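Local structure of predicted metal-dependent hydrolase of the TIM-barrel fold (2QPX) at residues Gly241-Met246 against Tyr266-Glu271; Pro80-Tyr85 against Ser320-Met325. The protein probably acts as a zinc-dependent hydrolase of the amidohydrolase superfamily, with two zinc ions bound in its TIM-barrel, although its substrate is not known. All coordinates share one frame; numbering follows the deposited sequence.

Contact 1 of 2, residues Gly241-Met246 against Tyr266-Glu271; sequences GNPLLM and YPYHRE
N242 and Y268 bring the two backbones nearest, their CA atoms 6.0 Å apart, where the loop entering the 3-10 turn 243-246 passes the N-terminus of helix 269-278; Y268 holds the N-cap position. The Y268 ring lies between two residues. N242 CA sits over the centre of one face, 3.7 Å from the centroid and 9° off the normal, a CH-pi contact, while P267 CG of its own segment lies over the centre of the opposite face. In N242, chi1 of -175° puts CG anti to the backbone N, over the same face as CA, near CD1; the amide plane lies 23° from that of the ring, stacked on it. P243 CD packs against Y268 CB at 3.4 Å. Beyond it, E271 CG meets L244 CD1 at 3.8 Å. The amide of N242 is fixed at both ends. OD1 accepts from L244 N at 3.0 Å, closing an Asx turn. ND2 donates to a water at 3.0 Å, and this water donates in turn to E271 OE2 at 2.8 Å, bridging the two segments. The Y268 hydroxyl is bonded to the carbonyl of M238, which ties the ring's far end to the loop before G241. N242 packs on Y239 and L244 on M238 of a second subunit. The contact joins two successive beta-alpha connections of the barrel, those following strands 225-229 and 260-264, and P243 touches V229 and L262 of these strands.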
ATOM      1  N   GLY A 241      -4.333  -8.123  10.013  1.00 19.28           N
ATOM      2  CA  GLY A 241      -3.581  -7.198  10.851  1.00 21.21           C
ATOM      3  C   GLY A 241      -3.727  -5.744  10.449  1.00 19.72           C
ATOM      4  O   GLY A 241      -2.947  -4.913  10.925  1.00 22.48           O
ATOM      5  N   ASN A 242      -4.633  -5.457   9.508  1.00 19.02           N
ATOM      6  CA  ASN A 242      -4.883  -4.091   9.046  1.00 18.40           C
ATOM      7  C   ASN A 242      -5.635  -3.359  10.180  1.00 18.65           C
ATOM      8  O   ASN A 242      -6.751  -3.738  10.548  1.00 18.16           O
ATOM      9  CB  ASN A 242      -5.713  -4.105   7.754  1.00 19.50           C
ATOM     10  CG  ASN A 242      -5.912  -2.723   7.146  1.00 18.32           C
ATOM     11  OD1 ASN A 242      -5.957  -1.702   7.854  1.00 18.59           O
ATOM     12  ND2 ASN A 242      -6.058  -2.685   5.803  1.00 20.45           N
ATOM     13  N   PRO A 243      -5.052  -2.282  10.730  1.00 16.20           N
ATOM     14  CA  PRO A 243      -5.678  -1.670  11.887  1.00 15.77           C
ATOM     15  C   PRO A 243      -6.994  -0.934  11.603  1.00 16.35           C
ATOM     16  O   PRO A 243      -7.715  -0.624  12.555  1.00 16.97           O
ATOM     17  CB  PRO A 243      -4.598  -0.709  12.378  1.00 16.55           C
ATOM     18  CG  PRO A 243      -3.861  -0.324  11.150  1.00 17.19           C
ATOM     19  CD  PRO A 243      -3.820  -1.594  10.339  1.00 15.99           C
ATOM     20  N   LEU A 244      -7.341  -0.721  10.331  1.00 16.78           N
ATOM     21  CA  LEU A 244      -8.686  -0.235  10.001  1.00 17.77           C
ATOM     22  C   LEU A 244      -9.750  -1.199  10.541  1.00 18.15           C
ATOM     23  O   LEU A 244     -10.873  -0.775  10.822  1.00 19.07           O
ATOM     24  CB  LEU A 244      -8.862  -0.065   8.497  1.00 19.05           C
ATOM     25  CG  LEU A 244      -7.954   0.931   7.769  1.00 18.65           C
ATOM     26  CD1 LEU A 244      -8.240   0.962   6.267  1.00 19.18           C
ATOM     27  CD2 LEU A 244      -8.056   2.331   8.425  1.00 20.42           C
ATOM     28  N   LEU A 245      -9.385  -2.470  10.716  1.00 17.54           N
ATOM     29  CA  LEU A 245     -10.326  -3.459  11.223  1.00 18.76           C
ATOM     30  C   LEU A 245     -10.679  -3.215  12.703  1.00 17.76           C
ATOM     31  O   LEU A 245     -11.689  -3.723  13.200  1.00 19.99           O
ATOM     32  CB  LEU A 245      -9.785  -4.869  11.014  1.00 18.95           C
ATOM     33  CG  LEU A 245      -9.581  -5.312   9.557  1.00 20.43           C
ATOM     34  CD1 LEU A 245      -8.750  -6.604   9.473  1.00 23.08           C
ATOM     35  CD2 LEU A 245     -10.913  -5.427   8.849  1.00 23.40           C
HETATM   36  N   MSE A 246      -9.867  -2.388  13.388  1.00 16.89           N
HETATM   37  CA  MSE A 246     -10.089  -2.037  14.791  1.00 17.83           C
HETATM   38  C   MSE A 246     -11.073  -0.896  14.992  1.00 19.40           C
HETATM   39  O   MSE A 246     -11.270  -0.458  16.112  1.00 19.82           O
HETATM   40  CB  MSE A 246      -8.770  -1.593  15.476  1.00 18.42           C
HETATM   41  CG  MSE A 246      -7.726  -2.653  15.507  1.00 19.54           C
HETATM   42 SE   MSE A 246      -6.125  -1.998  16.262  0.80 20.81          SE
HETATM   43  CE  MSE A 246      -6.712  -1.735  17.972  1.00 18.34           C
ATOM     44  N   TYR A 266       3.595  -1.525  10.033  1.00 15.93           N
ATOM     45  CA  TYR A 266       3.989  -1.950   8.662  1.00 15.66           C
ATOM     46  C   TYR A 266       3.395  -3.303   8.276  1.00 16.93           C
ATOM     47  O   TYR A 266       3.518  -4.267   9.060  1.00 18.02           O
ATOM     48  CB  TYR A 266       5.499  -2.030   8.620  1.00 16.13           C
ATOM     49  CG  TYR A 266       6.119  -2.429   7.275  1.00 15.65           C
ATOM     50  CD1 TYR A 266       6.303  -3.769   6.949  1.00 19.11           C
ATOM     51  CD2 TYR A 266       6.500  -1.481   6.356  1.00 14.97           C
ATOM     52  CE1 TYR A 266       6.845  -4.140   5.721  1.00 17.10           C
ATOM     53  CE2 TYR A 266       7.083  -1.829   5.143  1.00 16.47           C
ATOM     54  CZ  TYR A 266       7.252  -3.159   4.837  1.00 16.69           C
ATOM     55  OH  TYR A 266       7.831  -3.509   3.640  1.00 17.96           O
ATOM     56  N   PRO A 267       2.818  -3.437   7.054  1.00 16.13           N
ATOM     57  CA  PRO A 267       2.768  -2.480   5.949  1.00 16.45           C
ATOM     58  C   PRO A 267       1.627  -1.478   5.986  1.00 16.74           C
ATOM     59  O   PRO A 267       1.404  -0.814   4.997  1.00 17.83           O
ATOM     60  CB  PRO A 267       2.655  -3.406   4.724  1.00 17.93           C
ATOM     61  CG  PRO A 267       1.809  -4.431   5.223  1.00 20.72           C
ATOM     62  CD  PRO A 267       2.288  -4.731   6.636  1.00 17.52           C
ATOM     63  N   TYR A 268       0.943  -1.394   7.141  1.00 16.87           N
ATOM     64  CA  TYR A 268      -0.280  -0.595   7.308  1.00 16.94           C
ATOM     65  C   TYR A 268      -0.028   0.691   8.091  1.00 16.16           C
ATOM     66  O   TYR A 268      -0.903   1.220   8.774  1.00 17.40           O
ATOM     67  CB  TYR A 268      -1.329  -1.421   8.009  1.00 19.29           C
ATOM     68  CG  TYR A 268      -1.619  -2.759   7.387  1.00 19.12           C
ATOM     69  CD1 TYR A 268      -2.268  -2.864   6.180  1.00 21.87           C
ATOM     70  CD2 TYR A 268      -1.279  -3.924   8.058  1.00 18.80           C
ATOM     71  CE1 TYR A 268      -2.554  -4.098   5.618  1.00 20.62           C
ATOM     72  CE2 TYR A 268      -1.573  -5.193   7.498  1.00 20.76           C
ATOM     73  CZ  TYR A 268      -2.191  -5.254   6.276  1.00 21.68           C
ATOM     74  OH  TYR A 268      -2.482  -6.486   5.711  1.00 26.92           O
ATOM     75  N   HIS A 269       1.179   1.216   7.962  1.00 15.95           N
ATOM     76  CA  HIS A 269       1.550   2.468   8.614  1.00 15.20           C
ATOM     77  C   HIS A 269       0.797   3.702   8.095  1.00 16.54           C
ATOM     78  O   HIS A 269       0.512   4.591   8.902  1.00 17.71           O
ATOM     79  CB  HIS A 269       3.071   2.636   8.584  1.00 16.45           C
ATOM     80  CG  HIS A 269       3.645   2.490   7.223  1.00 16.10           C
ATOM     81  ND1 HIS A 269       3.786   1.265   6.608  1.00 16.68           N
ATOM     82  CD2 HIS A 269       3.983   3.431   6.299  1.00 15.65           C
ATOM     83  CE1 HIS A 269       4.226   1.463   5.371  1.00 17.25           C
ATOM     84  NE2 HIS A 269       4.375   2.772   5.170  1.00 16.84           N
ATOM     85  N   ARG A 270       0.407   3.763   6.823  1.00 17.46           N
ATOM     86  CA  ARG A 270      -0.428   4.883   6.365  1.00 17.37           C
ATOM     87  C   ARG A 270      -1.800   4.797   7.042  1.00 18.53           C
ATOM     88  O   ARG A 270      -2.406   5.782   7.389  1.00 18.12           O
ATOM     89  CB  ARG A 270      -0.593   4.925   4.838  1.00 17.66           C
ATOM     90  CG  ARG A 270       0.596   5.521   4.080  1.00 17.98           C
ATOM     91  CD  ARG A 270       0.380   5.559   2.540  1.00 17.37           C
ATOM     92  NE  ARG A 270       1.346   6.463   1.867  1.00 18.63           N
ATOM     93  CZ  ARG A 270       1.780   6.333   0.615  1.00 18.92           C
ATOM     94  NH1 ARG A 270       1.469   5.267  -0.114  1.00 21.37           N
ATOM     95  NH2 ARG A 270       2.583   7.246   0.102  1.00 19.83           N
ATOM     96  N   GLU A 271      -2.298   3.591   7.208  1.00 17.92           N
ATOM     97  CA  GLU A 271      -3.596   3.387   7.842  1.00 17.21           C
ATOM     98  C   GLU A 271      -3.522   3.823   9.299  1.00 16.44           C
ATOM     99  O   GLU A 271      -4.432   4.500   9.794  1.00 16.90           O
ATOM    100  CB  GLU A 271      -4.070   1.923   7.690  1.00 16.76           C
ATOM    101  CG  GLU A 271      -4.494   1.483   6.291  1.00 19.63           C
ATOM    102  CD  GLU A 271      -3.375   1.155   5.331  1.00 23.61           C
ATOM    103  OE1 GLU A 271      -2.181   1.231   5.652  1.00 21.50           O
ATOM    104  OE2 GLU A 271      -3.735   0.801   4.177  1.00 29.57           O
TER
HETATM  105  O   HOH W   1      -6.127  -0.492   3.732  1.00 25.96           O

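Contact 2 of 2, residues Pro80-Tyr85 against Ser320-Met325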
ATOM      1  N   PRO A  80      30.954  -8.340  33.275  1.00 21.05           N
ATOM      2  CA  PRO A  80      31.451  -6.951  33.195  1.00 20.04           C
ATOM      3  C   PRO A  80      31.572  -6.439  31.758  1.00 19.89           C
ATOM      4  O   PRO A  80      31.173  -5.305  31.460  1.00 19.70           O
ATOM      5  CB  PRO A  80      32.841  -7.009  33.892  1.00 21.89           C
ATOM      6  CG  PRO A  80      32.903  -8.288  34.526  1.00 27.32           C
ATOM      7  CD  PRO A  80      31.914  -9.229  33.956  1.00 23.88           C
ATOM      8  N   GLY A  81      32.098  -7.282  30.884  1.00 18.48           N
ATOM      9  CA  GLY A  81      32.215  -6.916  29.458  1.00 19.63           C
ATOM     10  C   GLY A  81      30.843  -6.658  28.846  1.00 19.10           C
ATOM     11  O   GLY A  81      30.664  -5.691  28.116  1.00 18.22           O
ATOM     12  N   TYR A  82      29.896  -7.520  29.147  1.00 18.05           N
ATOM     13  CA  TYR A  82      28.551  -7.378  28.565  1.00 16.94           C
ATOM     14  C   TYR A  82      27.889  -6.082  29.036  1.00 17.43           C
ATOM     15  O   TYR A  82      27.237  -5.390  28.238  1.00 17.01           O
ATOM     16  CB  TYR A  82      27.716  -8.595  28.892  1.00 17.60           C
ATOM     17  CG  TYR A  82      26.432  -8.776  28.064  1.00 16.02           C
ATOM     18  CD1 TYR A  82      26.451  -8.657  26.672  1.00 17.17           C
ATOM     19  CD2 TYR A  82      25.256  -9.182  28.660  1.00 17.38           C
ATOM     20  CE1 TYR A  82      25.309  -8.888  25.933  1.00 16.64           C
ATOM     21  CE2 TYR A  82      24.102  -9.401  27.929  1.00 16.13           C
ATOM     22  CZ  TYR A  82      24.146  -9.308  26.561  1.00 16.73           C
ATOM     23  OH  TYR A  82      22.988  -9.558  25.804  1.00 17.59           O
ATOM     24  N   ALA A  83      28.039  -5.733  30.317  1.00 15.92           N
ATOM     25  CA  ALA A  83      27.518  -4.467  30.796  1.00 17.18           C
ATOM     26  C   ALA A  83      28.209  -3.297  30.080  1.00 16.87           C
ATOM     27  O   ALA A  83      27.560  -2.347  29.654  1.00 16.94           O
ATOM     28  CB  ALA A  83      27.653  -4.359  32.344  1.00 18.32           C
ATOM     29  N   THR A  84      29.533  -3.353  29.961  1.00 18.12           N
ATOM     30  CA  THR A  84      30.265  -2.317  29.235  1.00 15.95           C
ATOM     31  C   THR A  84      29.742  -2.137  27.809  1.00 17.16           C
ATOM     32  O   THR A  84      29.488  -1.026  27.363  1.00 18.01           O
ATOM     33  CB  THR A  84      31.793  -2.655  29.172  1.00 17.66           C
ATOM     34  OG1 THR A  84      32.313  -2.666  30.508  1.00 21.78           O
ATOM     35  CG2 THR A  84      32.559  -1.647  28.323  1.00 19.08           C
ATOM     36  N   TYR A  85      29.557  -3.260  27.157  1.00 17.60           N
ATOM     37  CA  TYR A  85      29.097  -3.296  25.751  1.00 17.90           C
ATOM     38  C   TYR A  85      27.681  -2.724  25.599  1.00 16.55           C
ATOM     39  O   TYR A  85      27.425  -1.860  24.751  1.00 16.29           O
ATOM     40  CB  TYR A  85      29.149  -4.726  25.250  1.00 17.16           C
ATOM     41  CG  TYR A  85      28.842  -4.885  23.777  1.00 16.90           C
ATOM     42  CD1 TYR A  85      29.632  -4.265  22.806  1.00 17.39           C
ATOM     43  CD2 TYR A  85      27.753  -5.637  23.352  1.00 16.93           C
ATOM     44  CE1 TYR A  85      29.358  -4.403  21.466  1.00 18.06           C
ATOM     45  CE2 TYR A  85      27.472  -5.778  21.985  1.00 16.01           C
ATOM     46  CZ  TYR A  85      28.293  -5.154  21.053  1.00 16.85           C
ATOM     47  OH  TYR A  85      28.010  -5.267  19.698  1.00 18.53           O
ATOM     48  N   SER A 320      14.738  -7.177  21.051  1.00 14.05           N
ATOM     49  CA  SER A 320      15.019  -8.163  22.083  1.00 13.97           C
ATOM     50  C   SER A 320      16.433  -8.620  21.944  1.00 14.46           C
ATOM     51  O   SER A 320      17.109  -8.346  20.947  1.00 15.64           O
ATOM     52  CB  SER A 320      14.119  -9.412  22.011  1.00 15.52           C
ATOM     53  OG  SER A 320      14.490 -10.324  21.011  1.00 16.12           O
ATOM     54  N   THR A 321      16.832  -9.396  22.947  1.00 14.73           N
ATOM     55  CA  THR A 321      17.957 -10.331  22.885  1.00 13.53           C
ATOM     56  C   THR A 321      19.338  -9.682  23.023  1.00 14.39           C
ATOM     57  O   THR A 321      20.063  -9.983  23.961  1.00 15.63           O
ATOM     58  CB  THR A 321      17.838 -11.234  21.603  1.00 13.51           C
ATOM     59  OG1 THR A 321      16.609 -11.953  21.641  1.00 15.41           O
ATOM     60  CG2 THR A 321      19.024 -12.238  21.491  1.00 14.88           C
ATOM     61  N   TYR A 322      19.692  -8.796  22.103  1.00 14.54           N
ATOM     62  CA  TYR A 322      20.979  -8.163  22.066  1.00 13.95           C
ATOM     63  C   TYR A 322      20.911  -6.686  21.796  1.00 15.50           C
ATOM     64  O   TYR A 322      20.027  -6.215  21.091  1.00 16.65           O
ATOM     65  CB  TYR A 322      21.827  -8.835  20.986  1.00 14.92           C
ATOM     66  CG  TYR A 322      22.417 -10.211  21.275  1.00 15.71           C
ATOM     67  CD1 TYR A 322      22.958 -10.533  22.516  1.00 15.93           C
ATOM     68  CD2 TYR A 322      22.494 -11.169  20.281  1.00 15.09           C
ATOM     69  CE1 TYR A 322      23.586 -11.759  22.726  1.00 16.32           C
ATOM     70  CE2 TYR A 322      23.124 -12.377  20.473  1.00 16.29           C
ATOM     71  CZ  TYR A 322      23.662 -12.681  21.707  1.00 15.03           C
ATOM     72  OH  TYR A 322      24.279 -13.890  21.841  1.00 17.75           O
ATOM     73  N   PRO A 323      21.894  -5.926  22.305  1.00 14.68           N
ATOM     74  CA  PRO A 323      21.851  -4.472  22.147  1.00 14.71           C
ATOM     75  C   PRO A 323      21.963  -3.979  20.723  1.00 15.10           C
ATOM     76  O   PRO A 323      21.498  -2.879  20.430  1.00 15.06           O
ATOM     77  CB  PRO A 323      22.996  -3.976  23.028  1.00 15.39           C
ATOM     78  CG  PRO A 323      23.965  -5.155  23.076  1.00 15.95           C
ATOM     79  CD  PRO A 323      23.042  -6.359  23.138  1.00 15.65           C
ATOM     80  N   GLU A 324      22.543  -4.781  19.836  1.00 15.43           N
ATOM     81  CA  GLU A 324      22.579  -4.390  18.411  1.00 16.63           C
ATOM     82  C   GLU A 324      21.196  -4.125  17.832  1.00 17.15           C
ATOM     83  O   GLU A 324      21.054  -3.268  16.955  1.00 16.74           O
ATOM     84  CB  GLU A 324      23.252  -5.453  17.543  1.00 17.73           C
ATOM     85  CG  GLU A 324      24.725  -5.644  17.794  1.00 17.27           C
ATOM     86  CD  GLU A 324      25.085  -6.633  18.911  1.00 18.73           C
ATOM     87  OE1 GLU A 324      24.259  -6.960  19.774  1.00 18.51           O
ATOM     88  OE2 GLU A 324      26.279  -7.014  18.972  1.00 19.99           O
HETATM   89  N   MSE A 325      20.196  -4.892  18.260  1.00 14.71           N
HETATM   90  CA  MSE A 325      18.881  -4.714  17.689  1.00 16.04           C
HETATM   91  C   MSE A 325      18.294  -3.399  18.187  1.00 15.64           C
HETATM   92  O   MSE A 325      17.596  -2.711  17.443  1.00 15.90           O
HETATM   93  CB  MSE A 325      17.972  -5.892  18.013  1.00 15.28           C
HETATM   94  CG  MSE A 325      16.580  -5.842  17.362  1.00 15.78           C
HETATM   95 SE   MSE A 325      15.628  -7.495  17.551  0.80 16.44          SE
HETATM   96  CE  MSE A 325      13.962  -6.964  16.640  1.00 17.64           C
TER
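Y85 of helix 79-92 reaches across to P323 and E324 at the start of helix 323-342. CB leaves the helix toward the other segment, and chi1 of -174° sets CG anti to the backbone N. Further out, CD2 and CE2 run past the proline, CE2 lying 3.7 Å from P323 CG, and the two side chains cross at about a right angle. CZ then comes 3.4 Å from E324 OE2, and OH ends the path by donating to that same oxygen at 2.6 Å, a short bond. The phenol meets OE2 from above the carboxylate, 60° out of its plane, with ring and carboxylate 59° apart. OE2 also forms a salt bridge with R30 of helix 30-37, a second partner that should favour the charged carboxylate. In the TIM-barrel, segment 320-325 is the connection from strand 313-314 into helix 323-342, and helix 79-92 lies between strands 14-19 and 95-101 in the chain. One turn before Y85, Y82 runs its hydroxyl to the edge of the Y322 ring, near the plane of that ring, with OH 3.4 Å from CD1. This oxygen is bonded to the carbonyl of I23, whereas T321 O, 3.5 Å from Y82 OH, lies at a poor angle for a bond. P323 also packs on N86, I89 and F90, farther along helix 79-92.

How the contacts relate
Contacts 1 and 2 lie on opposite sides of the chain's centre, their own centres 32 Å apart and their nearest atoms about 13 Å apart, so they do not touch. In sequence, both segments of contact 1 fall between the two of contact 2. Each lies near a ligand of a different zinc: G241 is about 7 Å from the side chain of H228, which binds zinc 2, and the side chain of T321 about 7 Å from that of H20, which binds zinc 1. Both residues are about 11 Å from a zinc ion, which places the contacts outside the metals' first shell. Contact 1 also borders other subunits, whereas no other chain of the assembly touches contact 2.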